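Local coordinates for PUA domain-containing protein (Archaeoglobus fulgidus DSM 4304, PDB 2Q07) that is of unknown function in itself but, as part of an archaeosine synthase-type protein, probably binds RNA during archaeosine-tRNA biosynthesis, at residues K203-V208 against Y218-A223; V32-C37 against V116-T121; D237-G242 against N266-G271; R15-R20 against L177-G182. One frame throughout, in Å; residues are numbered along the deposited sequence.

Contact 1. Residues K203-V208 against Y218-A223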
loop_
_atom_site.group_PDB
_atom_site.type_symbol
_atom_site.label_atom_id
_atom_site.label_comp_id
_atom_site.label_asym_id
_atom_site.label_seq_id
_atom_site.Cartn_x
_atom_site.Cartn_y
_atom_site.Cartn_z
ATOM N N LYS A 203 16.203 11.102 13.274
ATOM C CA LYS A 203 15.064 10.475 13.930
ATOM C C LYS A 203 14.127 9.885 12.878
ATOM O O LYS A 203 13.996 10.424 11.779
ATOM C CB LYS A 203 14.314 11.523 14.759
ATOM C CG LYS A 203 15.178 12.268 15.787
ATOM C CD LYS A 203 15.614 11.366 16.953
ATOM C CE LYS A 203 14.411 10.807 17.717
ATOM N NZ LYS A 203 14.756 9.973 18.922
ATOM N N ARG A 204 13.473 8.778 13.202
ATOM C CA ARG A 204 12.556 8.171 12.245
ATOM C C ARG A 204 11.201 8.857 12.238
ATOM O O ARG A 204 10.687 9.272 13.276
ATOM C CB ARG A 204 12.390 6.681 12.529
ATOM C CG ARG A 204 12.004 6.361 13.943
ATOM C CD ARG A 204 12.891 5.261 14.487
ATOM N NE ARG A 204 12.522 3.932 14.008
ATOM C CZ ARG A 204 13.154 2.822 14.376
ATOM N NH1 ARG A 204 14.184 2.893 15.211
ATOM N NH2 ARG A 204 12.738 1.638 13.944
ATOM N N LEU A 205 10.630 8.975 11.047
ATOM C CA LEU A 205 9.333 9.601 10.860
ATOM C C LEU A 205 8.268 8.519 10.814
ATOM O O LEU A 205 7.146 8.705 11.280
ATOM C CB LEU A 205 9.320 10.382 9.538
ATOM C CG LEU A 205 10.347 11.511 9.400
ATOM C CD1 LEU A 205 10.349 12.084 7.981
ATOM C CD2 LEU A 205 10.006 12.592 10.397
ATOM N N ALA A 206 8.635 7.384 10.236
ATOM C CA ALA A 206 7.730 6.262 10.104
ATOM C C ALA A 206 8.537 5.012 9.778
ATOM O O ALA A 206 9.718 5.094 9.433
ATOM C CB ALA A 206 6.714 6.549 8.982
ATOM N N ARG A 207 7.909 3.854 9.919
ATOM C CA ARG A 207 8.561 2.594 9.599
ATOM C C ARG A 207 7.508 1.520 9.356
ATOM O O ARG A 207 6.397 1.581 9.885
ATOM C CB ARG A 207 9.512 2.149 10.724
ATOM C CG ARG A 207 8.842 1.442 11.871
ATOM C CD ARG A 207 9.856 0.774 12.786
ATOM N NE ARG A 207 9.190 0.098 13.895
ATOM C CZ ARG A 207 8.301 -0.881 13.747
ATOM N NH1 ARG A 207 7.974 -1.303 12.537
ATOM N NH2 ARG A 207 7.724 -1.427 14.809
ATOM N N VAL A 208 7.865 0.546 8.530
ATOM C CA VAL A 208 6.959 -0.543 8.213
ATOM C C VAL A 208 6.925 -1.509 9.398
ATOM O O VAL A 208 7.966 -1.901 9.911
ATOM C CB VAL A 208 7.434 -1.298 6.939
ATOM C CG1 VAL A 208 6.480 -2.435 6.617
ATOM C CG2 VAL A 208 7.537 -0.326 5.766
ATOM N N TYR A 218 5.768 8.371 13.982
ATOM C CA TYR A 218 6.346 8.972 15.173
ATOM C C TYR A 218 5.932 10.421 15.429
ATOM O O TYR A 218 4.918 10.861 14.908
ATOM C CB TYR A 218 7.859 8.774 15.148
ATOM C CG TYR A 218 8.177 7.286 15.088
ATOM C CD1 TYR A 218 8.298 6.629 13.860
ATOM C CD2 TYR A 218 8.228 6.519 16.248
ATOM C CE1 TYR A 218 8.459 5.244 13.793
ATOM C CE2 TYR A 218 8.386 5.128 16.195
ATOM C CZ TYR A 218 8.498 4.501 14.963
ATOM O OH TYR A 218 8.628 3.139 14.894
ATOM N N GLU A 219 6.708 11.157 16.220
ATOM C CA GLU A 219 6.339 12.522 16.608
ATOM C C GLU A 219 5.916 13.575 15.589
ATOM O O GLU A 219 4.830 14.137 15.702
ATOM C CB GLU A 219 7.429 13.137 17.497
ATOM C CG GLU A 219 6.866 14.208 18.438
ATOM C CD GLU A 219 7.936 15.005 19.178
ATOM O OE1 GLU A 219 8.987 14.427 19.531
ATOM O OE2 GLU A 219 7.711 16.209 19.425
ATOM N N LYS A 220 6.768 13.862 14.615
ATOM C CA LYS A 220 6.479 14.886 13.612
ATOM C C LYS A 220 5.194 14.641 12.835
ATOM O O LYS A 220 4.402 15.564 12.634
ATOM C CB LYS A 220 7.648 15.014 12.628
ATOM C CG LYS A 220 8.975 14.523 13.177
ATOM C CD LYS A 220 8.915 13.010 13.403
ATOM C CE LYS A 220 10.109 12.469 14.134
ATOM N NZ LYS A 220 9.825 11.065 14.521
ATOM N N ILE A 221 4.980 13.402 12.400
ATOM C CA ILE A 221 3.780 13.080 11.641
ATOM C C ILE A 221 2.536 13.148 12.510
ATOM O O ILE A 221 1.556 13.769 12.120
ATOM C CB ILE A 221 3.870 11.682 10.984
ATOM C CG1 ILE A 221 5.009 11.676 9.963
ATOM C CG2 ILE A 221 2.549 11.336 10.320
ATOM C CD1 ILE A 221 5.076 10.435 9.102
ATOM N N ALA A 222 2.585 12.500 13.673
ATOM C CA ALA A 222 1.476 12.512 14.623
ATOM C C ALA A 222 1.131 13.968 14.948
ATOM O O ALA A 222 -0.043 14.322 15.083
ATOM C CB ALA A 222 1.876 11.764 15.909
ATOM N N ALA A 223 2.169 14.796 15.072
ATOM C CA ALA A 223 2.015 16.220 15.366
ATOM C C ALA A 223 1.258 16.881 14.226
ATOM O O ALA A 223 0.351 17.681 14.450
ATOM C CB ALA A 223 3.387 16.880 15.537
#
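Tyr218 has CG anti to its carbonyl carbon (chi1 -59°) and its ring plane square to the CA-CB-CG plane (chi2 89°), so the ring reaches back along strand 203-209. Arg204 holds its CG in the crowded place between backbone N and carbonyl carbon (chi1 53°), which lays that methylene over one face of the tyrosine ring: Arg204 CG stands 3.9 Å from the Tyr218 ring centroid, a CH-pi contact displaced toward the rim. Beyond CG the arginine chain bends twice, and its guanidinium goes to a salt bridge with Glu197 on strand 197-200. The backbone at Leu205 and Ala206 runs along the edge of the same ring. From the far end, the extended side chain of Arg207 comes up to the phenol, with Arg207 CD 3.4 Å from Tyr218 OH.

Two carbonyls fasten the helix start to the strand. Tyr218 N donates to Leu205 O at 3.1 Å, from above the carbonyl plane. Lys220, bent at chi2, returns its amine to Arg204 O; the modelled NZ to O distance of 2.3 Å is very short for a hydrogen bond. On the way its chain crosses the leucine at about a right angle, and Lys220 CD presses on Leu205 CD2 at 3.2 Å, tighter than normal carbon contact. Ile221 CD1 packs against the same strand, 4.2 Å from Ala206 CB.

Tyr218 occupies the N-cap position of helix 219-227, while Leu205 and Ala206 both face Leu198 as a classic beta bulge: a helix start seated on a bulged strand of the antiparallel pre-PUA sheet.

Contact 2. Residues V32-C37 against V116-T121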
loop_
_atom_site.group_PDB
_atom_site.type_symbol
_atom_site.label_atom_id
_atom_site.label_comp_id
_atom_site.label_asym_id
_atom_site.label_seq_id
_atom_site.Cartn_x
_atom_site.Cartn_y
_atom_site.Cartn_z
ATOM N N VAL A 32 2.518 0.091 -17.504
ATOM C CA VAL A 32 2.370 -0.734 -16.312
ATOM C C VAL A 32 2.675 -2.194 -16.637
ATOM O O VAL A 32 2.165 -2.748 -17.615
ATOM C CB VAL A 32 0.952 -0.642 -15.701
ATOM C CG1 VAL A 32 -0.096 -1.131 -16.700
ATOM C CG2 VAL A 32 0.889 -1.473 -14.425
ATOM N N LEU A 33 3.513 -2.804 -15.808
ATOM C CA LEU A 33 3.901 -4.197 -15.962
ATOM C C LEU A 33 3.032 -5.105 -15.080
ATOM O O LEU A 33 2.934 -4.892 -13.863
ATOM C CB LEU A 33 5.372 -4.350 -15.566
ATOM C CG LEU A 33 5.960 -5.753 -15.579
ATOM C CD1 LEU A 33 5.886 -6.318 -16.985
ATOM C CD2 LEU A 33 7.402 -5.692 -15.077
ATOM N N LEU A 34 2.393 -6.105 -15.683
ATOM C CA LEU A 34 1.565 -7.038 -14.922
ATOM C C LEU A 34 2.390 -8.295 -14.640
ATOM O O LEU A 34 3.043 -8.844 -15.539
ATOM C CB LEU A 34 0.285 -7.391 -15.697
ATOM C CG LEU A 34 -0.546 -6.210 -16.219
ATOM C CD1 LEU A 34 -1.823 -6.728 -16.867
ATOM C CD2 LEU A 34 -0.874 -5.257 -15.074
ATOM N N LEU A 35 2.350 -8.745 -13.387
ATOM C CA LEU A 35 3.114 -9.895 -12.945
ATOM C C LEU A 35 2.289 -10.913 -12.159
ATOM O O LEU A 35 1.253 -10.590 -11.586
ATOM C CB LEU A 35 4.282 -9.419 -12.077
ATOM C CG LEU A 35 5.258 -8.467 -12.763
ATOM C CD1 LEU A 35 6.152 -7.808 -11.729
ATOM C CD2 LEU A 35 6.066 -9.248 -13.790
ATOM N N PRO A 36 2.759 -12.165 -12.108
ATOM C CA PRO A 36 2.007 -13.180 -11.370
ATOM C C PRO A 36 2.297 -13.094 -9.872
ATOM O O PRO A 36 3.387 -12.683 -9.465
ATOM C CB PRO A 36 2.517 -14.474 -11.981
ATOM C CG PRO A 36 3.971 -14.172 -12.156
ATOM C CD PRO A 36 3.973 -12.746 -12.710
ATOM N N CYS A 37 1.317 -13.455 -9.050
ATOM C CA CYS A 37 1.545 -13.437 -7.614
ATOM C C CYS A 37 2.474 -14.611 -7.322
ATOM O O CYS A 37 2.683 -15.468 -8.178
ATOM C CB CYS A 37 0.225 -13.586 -6.846
ATOM S SG CYS A 37 -0.717 -15.060 -7.274
ATOM N N VAL A 116 -0.058 -1.501 -21.399
ATOM C CA VAL A 116 -0.087 -2.538 -20.380
ATOM C C VAL A 116 0.743 -3.723 -20.886
ATOM O O VAL A 116 0.417 -4.310 -21.915
ATOM C CB VAL A 116 -1.547 -3.036 -20.126
ATOM C CG1 VAL A 116 -1.553 -4.214 -19.143
ATOM C CG2 VAL A 116 -2.406 -1.910 -19.608
ATOM N N VAL A 117 1.831 -4.047 -20.187
ATOM C CA VAL A 117 2.658 -5.183 -20.556
ATOM C C VAL A 117 2.300 -6.348 -19.639
ATOM O O VAL A 117 2.660 -6.355 -18.455
ATOM C CB VAL A 117 4.168 -4.898 -20.385
ATOM C CG1 VAL A 117 4.950 -6.093 -20.856
ATOM C CG2 VAL A 117 4.562 -3.659 -21.150
ATOM N N ALA A 118 1.596 -7.329 -20.186
ATOM C CA ALA A 118 1.178 -8.491 -19.413
ATOM C C ALA A 118 2.241 -9.588 -19.383
ATOM O O ALA A 118 2.306 -10.415 -20.286
ATOM C CB ALA A 118 -0.121 -9.044 -19.981
ATOM N N HIS A 119 3.068 -9.603 -18.344
ATOM C CA HIS A 119 4.098 -10.624 -18.246
ATOM C C HIS A 119 3.595 -11.755 -17.369
ATOM O O HIS A 119 4.080 -11.971 -16.257
ATOM C CB HIS A 119 5.387 -10.060 -17.661
ATOM C CG HIS A 119 6.595 -10.866 -18.012
ATOM N ND1 HIS A 119 7.117 -10.905 -19.288
ATOM C CD2 HIS A 119 7.355 -11.704 -17.271
ATOM C CE1 HIS A 119 8.146 -11.731 -19.317
ATOM N NE2 HIS A 119 8.311 -12.231 -18.107
ATOM N N VAL A 120 2.618 -12.480 -17.890
ATOM C CA VAL A 120 1.998 -13.576 -17.164
ATOM C C VAL A 120 1.555 -14.641 -18.153
ATOM O O VAL A 120 1.477 -14.385 -19.358
ATOM C CB VAL A 120 0.758 -13.077 -16.401
ATOM C CG1 VAL A 120 1.166 -12.152 -15.277
ATOM C CG2 VAL A 120 -0.162 -12.340 -17.359
ATOM N N THR A 121 1.242 -15.827 -17.643
ATOM C CA THR A 121 0.819 -16.925 -18.501
ATOM C C THR A 121 -0.409 -17.648 -17.968
ATOM O O THR A 121 -0.849 -17.403 -16.848
ATOM C CB THR A 121 1.951 -17.965 -18.669
ATOM O OG1 THR A 121 2.333 -18.459 -17.380
ATOM C CG2 THR A 121 3.168 -17.337 -19.354
#
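Strand 31-36, the centre of the mixed sheet in the DUF5591 region, pairs in parallel with its neighbour 115-118, the short segments inclined by 22°. The backbone ladder alternates in direction. Val117 N donates to Val32 O at 2.9 Å, nearly along the C=O axis; Leu34 N then donates to Val117 O at 2.8 Å, almost perfectly straight; and His119 N closes the set on Leu34 O, more bent at 137°.

Val32, Leu34, Val116 and Ala118 share one face. There Val32 and Val116 lie side by side, while Leu34, its CG anti to the carbonyl carbon, swings CD1 obliquely onto the neighbouring valine: Leu34 CD1 and Val116 CG1 are only 3.4 Å apart, a tight fit. Val128 of helix 123-132 packs on Leu34 and Ala118. On the other face Leu33 CD1 sits 4.0 Å from Val117 CG1 and reaches on to the His119 CB at 3.8 Å; Leu156 of helix 150-160 covers this pair. The sheet thus lies between helices on both faces, an alpha/beta/alpha sandwich, consistent with the UDG-like clan.

Past the ladder the second strand leaves through an inverse gamma turn centred on His119, whose ring nitrogens are engaged by Val147 O and Thr142 OG1. The turn brings Val120 back against the first strand, where Val120 CG1 rests 3.5 Å from Pro36 N and the two side chains slide past each other in opposite directions.

Contact 3. Residues D237-G242 against N266-G271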
loop_
_atom_site.group_PDB
_atom_site.type_symbol
_atom_site.label_atom_id
_atom_site.label_comp_id
_atom_site.label_asym_id
_atom_site.label_seq_id
_atom_site.Cartn_x
_atom_site.Cartn_y
_atom_site.Cartn_z
ATOM N N ASP A 237 -7.697 13.897 31.236
ATOM C CA ASP A 237 -6.420 14.270 31.827
ATOM C C ASP A 237 -5.905 13.232 32.821
ATOM O O ASP A 237 -5.811 13.505 34.020
ATOM C CB ASP A 237 -6.542 15.618 32.540
ATOM C CG ASP A 237 -6.207 16.787 31.641
ATOM O OD1 ASP A 237 -6.906 16.984 30.627
ATOM O OD2 ASP A 237 -5.239 17.513 31.956
ATOM N N PHE A 238 -5.573 12.047 32.322
ATOM C CA PHE A 238 -5.047 10.978 33.160
ATOM C C PHE A 238 -3.707 10.494 32.603
ATOM O O PHE A 238 -3.396 10.722 31.431
ATOM C CB PHE A 238 -6.054 9.826 33.223
ATOM C CG PHE A 238 -6.578 9.404 31.876
ATOM C CD1 PHE A 238 -5.857 8.526 31.076
ATOM C CD2 PHE A 238 -7.783 9.911 31.398
ATOM C CE1 PHE A 238 -6.329 8.158 29.816
ATOM C CE2 PHE A 238 -8.263 9.554 30.144
ATOM C CZ PHE A 238 -7.538 8.677 29.351
ATOM N N GLU A 239 -2.915 9.838 33.448
ATOM C CA GLU A 239 -1.612 9.317 33.041
ATOM C C GLU A 239 -1.850 8.139 32.098
ATOM O O GLU A 239 -2.417 7.130 32.506
ATOM C CB GLU A 239 -0.825 8.825 34.261
ATOM C CG GLU A 239 -0.753 9.803 35.435
ATOM C CD GLU A 239 0.152 10.996 35.175
ATOM O OE1 GLU A 239 1.355 10.786 34.893
ATOM O OE2 GLU A 239 -0.341 12.144 35.261
ATOM N N VAL A 240 -1.424 8.256 30.845
ATOM C CA VAL A 240 -1.635 7.168 29.893
ATOM C C VAL A 240 -0.634 6.035 30.106
ATOM O O VAL A 240 0.565 6.270 30.223
ATOM C CB VAL A 240 -1.540 7.667 28.429
ATOM C CG1 VAL A 240 -1.696 6.496 27.469
ATOM C CG2 VAL A 240 -2.623 8.717 28.166
ATOM N N LYS A 241 -1.146 4.809 30.151
ATOM C CA LYS A 241 -0.331 3.620 30.354
ATOM C C LYS A 241 -0.895 2.382 29.648
ATOM O O LYS A 241 -1.783 1.706 30.170
ATOM C CB LYS A 241 -0.194 3.322 31.851
ATOM C CG LYS A 241 0.553 4.393 32.628
ATOM C CD LYS A 241 0.993 3.911 33.999
ATOM C CE LYS A 241 1.791 5.002 34.705
ATOM N NZ LYS A 241 2.393 4.555 35.994
ATOM N N GLY A 242 -0.378 2.092 28.461
ATOM C CA GLY A 242 -0.825 0.923 27.727
ATOM C C GLY A 242 -2.209 0.969 27.104
ATOM O O GLY A 242 -2.342 0.805 25.893
ATOM N N ASN A 266 -4.350 15.316 25.046
ATOM C CA ASN A 266 -5.010 16.076 26.107
ATOM C C ASN A 266 -4.172 17.336 26.335
ATOM O O ASN A 266 -3.346 17.684 25.494
ATOM C CB ASN A 266 -5.186 15.278 27.409
ATOM C CG ASN A 266 -3.904 14.681 27.933
ATOM O OD1 ASN A 266 -2.836 15.283 27.867
ATOM N ND2 ASN A 266 -4.016 13.492 28.494
ATOM N N SER A 267 -4.363 18.015 27.460
ATOM C CA SER A 267 -3.630 19.249 27.721
ATOM C C SER A 267 -2.139 19.105 28.026
ATOM O O SER A 267 -1.414 20.103 28.040
ATOM C CB SER A 267 -4.293 20.016 28.869
ATOM O OG SER A 267 -4.088 19.340 30.098
ATOM N N ARG A 268 -1.667 17.884 28.263
ATOM C CA ARG A 268 -0.254 17.700 28.586
ATOM C C ARG A 268 0.519 16.796 27.627
ATOM O O ARG A 268 1.744 16.868 27.564
ATOM C CB ARG A 268 -0.097 17.152 30.007
ATOM C CG ARG A 268 -0.543 15.707 30.156
ATOM C CD ARG A 268 0.073 15.036 31.378
ATOM N NE ARG A 268 -0.369 15.625 32.641
ATOM C CZ ARG A 268 0.007 15.181 33.837
ATOM N NH1 ARG A 268 0.833 14.145 33.930
ATOM N NH2 ARG A 268 -0.439 15.768 34.941
ATOM N N ILE A 269 -0.184 15.947 26.887
ATOM C CA ILE A 269 0.492 15.049 25.964
ATOM C C ILE A 269 -0.337 14.667 24.751
ATOM O O ILE A 269 -1.538 14.940 24.666
ATOM C CB ILE A 269 0.880 13.699 26.643
ATOM C CG1 ILE A 269 -0.388 12.940 27.039
ATOM C CG2 ILE A 269 1.733 13.933 27.882
ATOM C CD1 ILE A 269 -0.137 11.511 27.456
ATOM N N PHE A 270 0.341 14.034 23.805
ATOM C CA PHE A 270 -0.306 13.497 22.627
ATOM C C PHE A 270 0.490 12.242 22.314
ATOM O O PHE A 270 1.654 12.132 22.699
ATOM C CB PHE A 270 -0.333 14.505 21.467
ATOM C CG PHE A 270 0.995 14.785 20.836
ATOM C CD1 PHE A 270 1.328 14.212 19.608
ATOM C CD2 PHE A 270 1.881 15.685 21.420
ATOM C CE1 PHE A 270 2.515 14.535 18.970
ATOM C CE2 PHE A 270 3.074 16.021 20.794
ATOM C CZ PHE A 270 3.395 15.448 19.565
ATOM N N GLY A 271 -0.153 11.272 21.678
ATOM C CA GLY A 271 0.538 10.038 21.366
ATOM C C GLY A 271 0.009 9.291 20.158
ATOM O O GLY A 271 -0.856 9.773 19.427
HETATM O O HOH W 1 -1.785 12.819 30.181
#
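The loop 237-242 runs past a tight turn at 266-269, closed by Asn266 N donating to Ile269 O, with no strand pairing between the two segments. Both belong to the PUA domain, and the turn links its strands 261-265 and 270-275 as a hairpin. Asn266 has CG in the crowded position between backbone N and carbonyl carbon (chi1 54°), which folds the amide over its own turn: OD1 accepts from Arg268 N and from Ile269 N, each at 2.9 Å, an Asx turn extended to an Asx motif. Its ND2 faces the other way, donating to Gly236 O and to a water that in turn donates to Phe238 O. An alanine here would probably loosen the turn and its tie to the loop, since both grips on OD1 and the water-linked amide would be lost.

At the surface Ser267 OG donates to Asp237 OD2 at 2.8 Å, on the syn lone pair. Deeper in, Val240 CG2 meets Ile269 CD1 at 3.8 Å, and Val293 also packs on the valine. Glu239, bent at chi2, and Arg268, bent at chi3, meet in a salt bridge, Glu239 OE2 to Arg268 NH1 at 2.7 Å, the carboxylate and guanidinium planes turned 79° apart.

Contact 4. Residues R15-R20 against L177-G182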
loop_
_atom_site.group_PDB
_atom_site.type_symbol
_atom_site.label_atom_id
_atom_site.label_comp_id
_atom_site.label_asym_id
_atom_site.label_seq_id
_atom_site.Cartn_x
_atom_site.Cartn_y
_atom_site.Cartn_z
ATOM N N ARG A 15 -12.608 -5.382 0.104
ATOM C CA ARG A 15 -13.540 -4.363 -0.469
ATOM C C ARG A 15 -12.986 -2.989 -0.115
ATOM O O ARG A 15 -12.838 -2.116 -0.972
ATOM C CB ARG A 15 -14.945 -4.510 0.131
ATOM C CG ARG A 15 -15.424 -5.947 0.278
ATOM C CD ARG A 15 -14.786 -6.630 1.484
ATOM N NE ARG A 15 -15.019 -8.072 1.489
ATOM C CZ ARG A 15 -16.219 -8.639 1.577
ATOM N NH1 ARG A 15 -17.307 -7.886 1.669
ATOM N NH2 ARG A 15 -16.333 -9.962 1.568
ATOM N N TYR A 16 -12.678 -2.822 1.166
ATOM C CA TYR A 16 -12.129 -1.573 1.672
ATOM C C TYR A 16 -10.758 -1.319 1.066
ATOM O O TYR A 16 -10.455 -0.209 0.617
ATOM C CB TYR A 16 -11.992 -1.623 3.195
ATOM C CG TYR A 16 -11.337 -0.381 3.747
ATOM C CD1 TYR A 16 -11.948 0.863 3.611
ATOM C CD2 TYR A 16 -10.091 -0.443 4.383
ATOM C CE1 TYR A 16 -11.345 2.018 4.090
ATOM C CE2 TYR A 16 -9.474 0.711 4.869
ATOM C CZ TYR A 16 -10.111 1.938 4.717
ATOM O OH TYR A 16 -9.522 3.088 5.190
ATOM N N PHE A 17 -9.933 -2.360 1.070
ATOM C CA PHE A 17 -8.588 -2.280 0.522
ATOM C C PHE A 17 -8.642 -1.807 -0.928
ATOM O O PHE A 17 -7.941 -0.873 -1.318
ATOM C CB PHE A 17 -7.915 -3.652 0.581
ATOM C CG PHE A 17 -6.598 -3.708 -0.143
ATOM C CD1 PHE A 17 -5.481 -3.041 0.362
ATOM C CD2 PHE A 17 -6.487 -4.384 -1.355
ATOM C CE1 PHE A 17 -4.276 -3.043 -0.334
ATOM C CE2 PHE A 17 -5.282 -4.392 -2.063
ATOM C CZ PHE A 17 -4.176 -3.721 -1.553
ATOM N N PHE A 18 -9.477 -2.473 -1.722
ATOM C CA PHE A 18 -9.637 -2.152 -3.133
ATOM C C PHE A 18 -10.012 -0.704 -3.385
ATOM O O PHE A 18 -9.387 -0.020 -4.199
ATOM C CB PHE A 18 -10.705 -3.050 -3.756
ATOM C CG PHE A 18 -10.174 -4.349 -4.281
ATOM C CD1 PHE A 18 -10.878 -5.528 -4.086
ATOM C CD2 PHE A 18 -8.972 -4.391 -4.992
ATOM C CE1 PHE A 18 -10.403 -6.736 -4.587
ATOM C CE2 PHE A 18 -8.490 -5.594 -5.498
ATOM C CZ PHE A 18 -9.209 -6.770 -5.294
ATOM N N GLU A 19 -11.029 -0.239 -2.677
ATOM C CA GLU A 19 -11.508 1.119 -2.852
ATOM C C GLU A 19 -10.541 2.190 -2.379
ATOM O O GLU A 19 -10.370 3.211 -3.042
ATOM C CB GLU A 19 -12.869 1.275 -2.166
ATOM C CG GLU A 19 -13.995 0.571 -2.934
ATOM C CD GLU A 19 -15.371 0.774 -2.321
ATOM O OE1 GLU A 19 -16.372 0.600 -3.052
ATOM O OE2 GLU A 19 -15.458 1.094 -1.115
ATOM N N ARG A 20 -9.899 1.952 -1.241
ATOM C CA ARG A 20 -8.961 2.920 -0.695
ATOM C C ARG A 20 -7.676 2.967 -1.509
ATOM O O ARG A 20 -7.124 4.044 -1.745
ATOM C CB ARG A 20 -8.657 2.590 0.766
ATOM C CG ARG A 20 -7.683 3.536 1.434
ATOM C CD ARG A 20 -8.150 4.969 1.347
ATOM N NE ARG A 20 -7.259 5.857 2.077
ATOM C CZ ARG A 20 -7.451 7.164 2.210
ATOM N NH1 ARG A 20 -8.508 7.743 1.654
ATOM N NH2 ARG A 20 -6.590 7.893 2.906
ATOM N N LEU A 177 1.434 5.999 3.448
ATOM C CA LEU A 177 1.052 7.180 4.217
ATOM C C LEU A 177 -0.283 7.702 3.674
ATOM O O LEU A 177 -1.203 8.041 4.427
ATOM C CB LEU A 177 2.132 8.255 4.072
ATOM C CG LEU A 177 3.336 8.134 5.000
ATOM C CD1 LEU A 177 4.333 9.258 4.708
ATOM C CD2 LEU A 177 2.847 8.217 6.455
ATOM N N SER A 178 -0.373 7.755 2.349
ATOM C CA SER A 178 -1.574 8.208 1.659
ATOM C C SER A 178 -2.738 7.292 2.030
ATOM O O SER A 178 -3.798 7.748 2.448
ATOM C CB SER A 178 -1.327 8.179 0.148
ATOM O OG SER A 178 -2.408 8.737 -0.572
ATOM N N TYR A 179 -2.514 5.988 1.887
ATOM C CA TYR A 179 -3.516 4.981 2.211
ATOM C C TYR A 179 -4.066 5.164 3.640
ATOM O O TYR A 179 -5.267 5.353 3.849
ATOM C CB TYR A 179 -2.887 3.586 2.075
ATOM C CG TYR A 179 -3.855 2.436 2.238
ATOM C CD1 TYR A 179 -4.467 1.854 1.129
ATOM C CD2 TYR A 179 -4.179 1.944 3.504
ATOM C CE1 TYR A 179 -5.377 0.818 1.269
ATOM C CE2 TYR A 179 -5.094 0.902 3.660
ATOM C CZ TYR A 179 -5.689 0.348 2.535
ATOM O OH TYR A 179 -6.609 -0.658 2.668
ATOM N N GLN A 180 -3.167 5.117 4.613
ATOM C CA GLN A 180 -3.530 5.227 6.027
ATOM C C GLN A 180 -3.969 6.583 6.558
ATOM O O GLN A 180 -4.870 6.651 7.390
ATOM C CB GLN A 180 -2.370 4.734 6.886
ATOM C CG GLN A 180 -1.981 3.298 6.627
ATOM C CD GLN A 180 -0.695 2.922 7.324
ATOM O OE1 GLN A 180 -0.557 3.107 8.530
ATOM N NE2 GLN A 180 0.252 2.380 6.569
ATOM N N PHE A 181 -3.351 7.657 6.080
ATOM C CA PHE A 181 -3.673 8.990 6.587
ATOM C C PHE A 181 -4.084 10.028 5.555
ATOM O O PHE A 181 -4.473 11.138 5.922
ATOM C CB PHE A 181 -2.473 9.538 7.371
ATOM C CG PHE A 181 -1.904 8.570 8.363
ATOM C CD1 PHE A 181 -0.645 8.008 8.159
ATOM C CD2 PHE A 181 -2.629 8.203 9.491
ATOM C CE1 PHE A 181 -0.115 7.099 9.056
ATOM C CE2 PHE A 181 -2.107 7.286 10.406
ATOM C CZ PHE A 181 -0.847 6.734 10.186
ATOM N N GLY A 182 -3.991 9.692 4.272
ATOM C CA GLY A 182 -4.372 10.650 3.255
ATOM C C GLY A 182 -3.415 11.822 3.198
ATOM O O GLY A 182 -3.820 12.942 2.884
#
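Arg20 lays its aliphatic part over one face of the Tyr179 ring, with Arg20 CG 3.7 Å from the Tyr179 ring centroid and shifted toward the rim, a CH-pi contact. CG lies anti to the backbone N (chi1 180°) and the chain then bends at chi2, so the methylenes cross the ring and the guanidinium drops past it to the backbone of helix 168-181, its plane turned 70° from the ring.

There Arg20 NE donates to Tyr179 O at 2.7 Å, in the carbonyl plane and on a lone pair. Arg20 NH2 adds two weak bonds, one to Tyr179 O at 3.0 Å and one to Ser178 O at 2.8 Å. Carbonyls at a helix C-terminus carry the negative end of the helix dipole, so the positive charge is probably well placed here. An alanine at Arg20 would probably weaken the hold between the two helices, because these bonds and the methylene cover on the tyrosine would both be lost.

Tyr179 in turn, with CG anti to its backbone N, pushes its phenol into the first turn of helix 16-24. Tyr179 OH comes 3.3 Å from Phe17 CA and lies at the edge of the Phe17 ring, while Tyr16 CE2 approaches the same oxygen at 3.9 Å.

The axes of the short segments 16-20 and 177-181 pass 11.2 Å apart at 117°, so long side chains bridge them. Gly182, with positive phi, ends helix 168-181; the whole is a C-terminal helix end gripped by an arginine, at the junction of the DUF5591 and pre-PUA regions.

From the N terminus, helix 16-24 opens the longest loop: contact 4 closes it 157 residues later on helix 168-181, joining the DUF5591 and pre-PUA regions. Contact 2 is nested inside that loop, pairing the central strand of the first sheet with its neighbour. Contacts 1 and 3 follow in series, each a short closure, contact 1 within the pre-PUA sheet and helix and contact 3 between a loop and a hairpin turn at the surface of the PUA domain. Contact 1 touches both neighbours: Ile221 meets Leu177 of contact 4, and the 219-223 helix packs on Phe270 of contact 3. Contact 2 stays apart, its centre about 49 Å from that of contact 3.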